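Local coordinates for protein redox-sensitive transcriptional activator OxyR (PDB 3T22) that is a redox-sensitive LysR-family regulator that probably binds DNA and activates transcription, of which this chain is the regulatory domain, at residues N5-P10 / D53-A58. The protein carries 1 engineered substitution. Numbering follows the deposited sequence.
Sequences NIAVLP and DMAIIA
Two parallel strands of the LysR regulatory domain, a periplasmic-binding-protein-like fold, pair here: Ile6 faces Met54, Ala7 faces Ala55 and Val8 faces Ile56, with the segment axes 16° apart. The carbonyl Asn5 O accepts two N-H groups, Asp53 N at 2.8 Å in the carbonyl plane and Met54 N at 3.2 Å tilted from it, which pins the start of strand 54-57. Farther along, Ala7 N donates to Met54 O, and Ala7 O takes Ile56 N at 2.8 Å; a weak bond from Leu9 N to Ile56 O closes the pairing. At the Asn5 end, carboxylate oxygen Asp53 OD2 reaches back to Asn5 N in a weak but nearly straight bond, while a water links Asn5 ND2 with Asp53 OD1. On the face bearing Ile6, Val8 and Ile56, the Ile6 and Ile56 side chains cross at an angle, their CD1 methyls meeting at 3.7 Å. Ile56 CG1 stands beside its own backbone N (chi1 -48°), which tilts CD1 toward strand 4-8, where it also meets Val8 CG2 at 4.0 Å. Past the strand end, Leu9 CD1 rests on Ala58 CB at 3.9 Å. Strand 4-8 also pairs with parallel strand 33-37, and strand 54-57 with antiparallel strand 175-185, whose Val180 and Leu182 touch Ile56; Cys43 of helix 40-48 packs on Ala7 and Ala55 from the other face.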
ATOM      1  N   ASN A   5      -0.245  21.319   8.313  1.00 40.13           N
ATOM      2  CA  ASN A   5      -0.899  20.341   7.462  1.00 37.59           C
ATOM      3  C   ASN A   5      -0.062  20.025   6.238  1.00 36.76           C
ATOM      4  O   ASN A   5       0.005  20.829   5.303  1.00 36.33           O
ATOM      5  CB  ASN A   5      -2.277  20.839   7.035  1.00 37.55           C
ATOM      6  CG  ASN A   5      -3.269  20.851   8.187  1.00 39.27           C
ATOM      7  OD1 ASN A   5      -3.174  20.023   9.102  1.00 40.40           O
ATOM      8  ND2 ASN A   5      -4.216  21.795   8.159  1.00 35.42           N
ATOM      9  N   ILE A   6       0.575  18.854   6.227  1.00 34.58           N
ATOM     10  CA  ILE A   6       1.412  18.488   5.090  1.00 32.98           C
ATOM     11  C   ILE A   6       0.959  17.218   4.375  1.00 32.95           C
ATOM     12  O   ILE A   6       0.681  16.212   5.008  1.00 34.46           O
ATOM     13  CB  ILE A   6       2.916  18.439   5.482  1.00 33.09           C
ATOM     14  CG1 ILE A   6       3.780  17.923   4.328  1.00 30.01           C
ATOM     15  CG2 ILE A   6       3.136  17.611   6.703  1.00 32.82           C
ATOM     16  CD1 ILE A   6       5.247  18.048   4.648  1.00 34.36           C
ATOM     17  N   ALA A   7       0.879  17.279   3.051  1.00 31.21           N
ATOM     18  CA  ALA A   7       0.520  16.116   2.246  1.00 30.29           C
ATOM     19  C   ALA A   7       1.730  15.432   1.602  1.00 30.29           C
ATOM     20  O   ALA A   7       2.785  16.049   1.397  1.00 29.00           O
ATOM     21  CB  ALA A   7      -0.503  16.495   1.178  1.00 28.41           C
ATOM     22  N   VAL A   8       1.557  14.157   1.262  1.00 28.83           N
ATOM     23  CA  VAL A   8       2.645  13.329   0.779  1.00 28.38           C
ATOM     24  C   VAL A   8       2.136  12.273  -0.202  1.00 26.36           C
ATOM     25  O   VAL A   8       1.148  11.585   0.062  1.00 27.60           O
ATOM     26  CB  VAL A   8       3.330  12.609   1.956  1.00 29.35           C
ATOM     27  CG1 VAL A   8       4.610  11.936   1.506  1.00 28.01           C
ATOM     28  CG2 VAL A   8       3.595  13.570   3.105  1.00 29.56           C
ATOM     29  N   LEU A   9       2.828  12.117  -1.320  1.00 26.65           N
ATOM     30  CA  LEU A   9       2.480  11.079  -2.274  1.00 27.63           C
ATOM     31  C   LEU A   9       2.528   9.710  -1.604  1.00 30.08           C
ATOM     32  O   LEU A   9       3.313   9.489  -0.692  1.00 30.60           O
ATOM     33  CB  LEU A   9       3.434  11.107  -3.464  1.00 27.59           C
ATOM     34  CG  LEU A   9       3.437  12.346  -4.357  1.00 25.44           C
ATOM     35  CD1 LEU A   9       4.142  12.039  -5.662  1.00 22.05           C
ATOM     36  CD2 LEU A   9       2.028  12.843  -4.612  1.00 29.15           C
ATOM     37  N   PRO A  10       1.679   8.796  -2.060  1.00 32.13           N
ATOM     38  CA  PRO A  10       1.658   7.420  -1.548  1.00 32.90           C
ATOM     39  C   PRO A  10       2.872   6.628  -2.043  1.00 33.00           C
ATOM     40  O   PRO A  10       3.291   5.663  -1.417  1.00 33.85           O
ATOM     41  CB  PRO A  10       0.368   6.829  -2.141  1.00 32.72           C
ATOM     42  CG  PRO A  10      -0.313   7.945  -2.930  1.00 32.40           C
ATOM     43  CD  PRO A  10       0.731   8.997  -3.172  1.00 34.08           C
ATOM     44  N   ASP A  53      -1.012  22.984   3.872  1.00 27.28           N
ATOM     45  CA  ASP A  53       0.003  24.052   3.781  1.00 29.91           C
ATOM     46  C   ASP A  53       1.250  23.674   2.964  1.00 30.87           C
ATOM     47  O   ASP A  53       1.861  24.532   2.300  1.00 32.25           O
ATOM     48  CB  ASP A  53       0.425  24.483   5.188  1.00 29.27           C
ATOM     49  CG  ASP A  53      -0.767  24.831   6.053  1.00 33.41           C
ATOM     50  OD1 ASP A  53      -1.755  25.374   5.497  1.00 39.53           O
ATOM     51  OD2 ASP A  53      -0.733  24.544   7.270  1.00 32.64           O
ATOM     52  N   MET A  54       1.647  22.405   3.035  1.00 29.39           N
ATOM     53  CA  MET A  54       2.780  21.936   2.256  1.00 29.32           C
ATOM     54  C   MET A  54       2.482  20.602   1.632  1.00 29.03           C
ATOM     55  O   MET A  54       1.685  19.832   2.162  1.00 30.16           O
ATOM     56  CB  MET A  54       4.016  21.807   3.133  1.00 29.89           C
ATOM     57  CG  MET A  54       4.404  23.079   3.844  1.00 30.33           C
ATOM     58  SD  MET A  54       5.784  22.768   4.931  1.00 33.62           S
ATOM     59  CE  MET A  54       6.035  24.402   5.626  1.00 35.77           C
ATOM     60  N   ALA A  55       3.131  20.316   0.509  1.00 28.92           N
ATOM     61  CA  ALA A  55       3.018  19.002  -0.097  1.00 29.86           C
ATOM     62  C   ALA A  55       4.372  18.523  -0.592  1.00 30.21           C
ATOM     63  O   ALA A  55       5.098  19.257  -1.266  1.00 29.95           O
ATOM     64  CB  ALA A  55       1.995  19.010  -1.237  1.00 30.20           C
ATOM     65  N   ILE A  56       4.701  17.288  -0.257  1.00 29.07           N
ATOM     66  CA  ILE A  56       5.872  16.629  -0.795  1.00 29.72           C
ATOM     67  C   ILE A  56       5.459  15.836  -2.038  1.00 29.16           C
ATOM     68  O   ILE A  56       4.778  14.796  -1.925  1.00 28.28           O
ATOM     69  CB  ILE A  56       6.482  15.682   0.236  1.00 30.30           C
ATOM     70  CG1 ILE A  56       6.616  16.391   1.578  1.00 31.95           C
ATOM     71  CG2 ILE A  56       7.826  15.173  -0.248  1.00 30.04           C
ATOM     72  CD1 ILE A  56       7.042  15.485   2.723  1.00 35.95           C
ATOM     73  N   ILE A  57       5.865  16.328  -3.212  1.00 27.81           N
ATOM     74  CA  ILE A  57       5.494  15.716  -4.493  1.00 25.94           C
ATOM     75  C   ILE A  57       6.711  15.239  -5.296  1.00 28.37           C
ATOM     76  O   ILE A  57       7.841  15.327  -4.828  1.00 29.04           O
ATOM     77  CB  ILE A  57       4.673  16.687  -5.364  1.00 27.26           C
ATOM     78  CG1 ILE A  57       5.465  17.968  -5.606  1.00 24.83           C
ATOM     79  CG2 ILE A  57       3.292  16.989  -4.706  1.00 20.22           C
ATOM     80  CD1 ILE A  57       4.725  18.959  -6.488  1.00 29.38           C
ATOM     81  N   ALA A  58       6.486  14.713  -6.493  1.00 28.09           N
ATOM     82  CA  ALA A  58       7.599  14.196  -7.281  1.00 29.59           C
ATOM     83  C   ALA A  58       7.734  14.914  -8.616  1.00 30.31           C
ATOM     84  O   ALA A  58       8.129  14.324  -9.609  1.00 26.87           O
ATOM     85  CB  ALA A  58       7.502  12.675  -7.473  1.00 28.44           C
TER
HETATM   86  O   HOH W   1      -4.071  23.863   6.156  1.00 28.73           O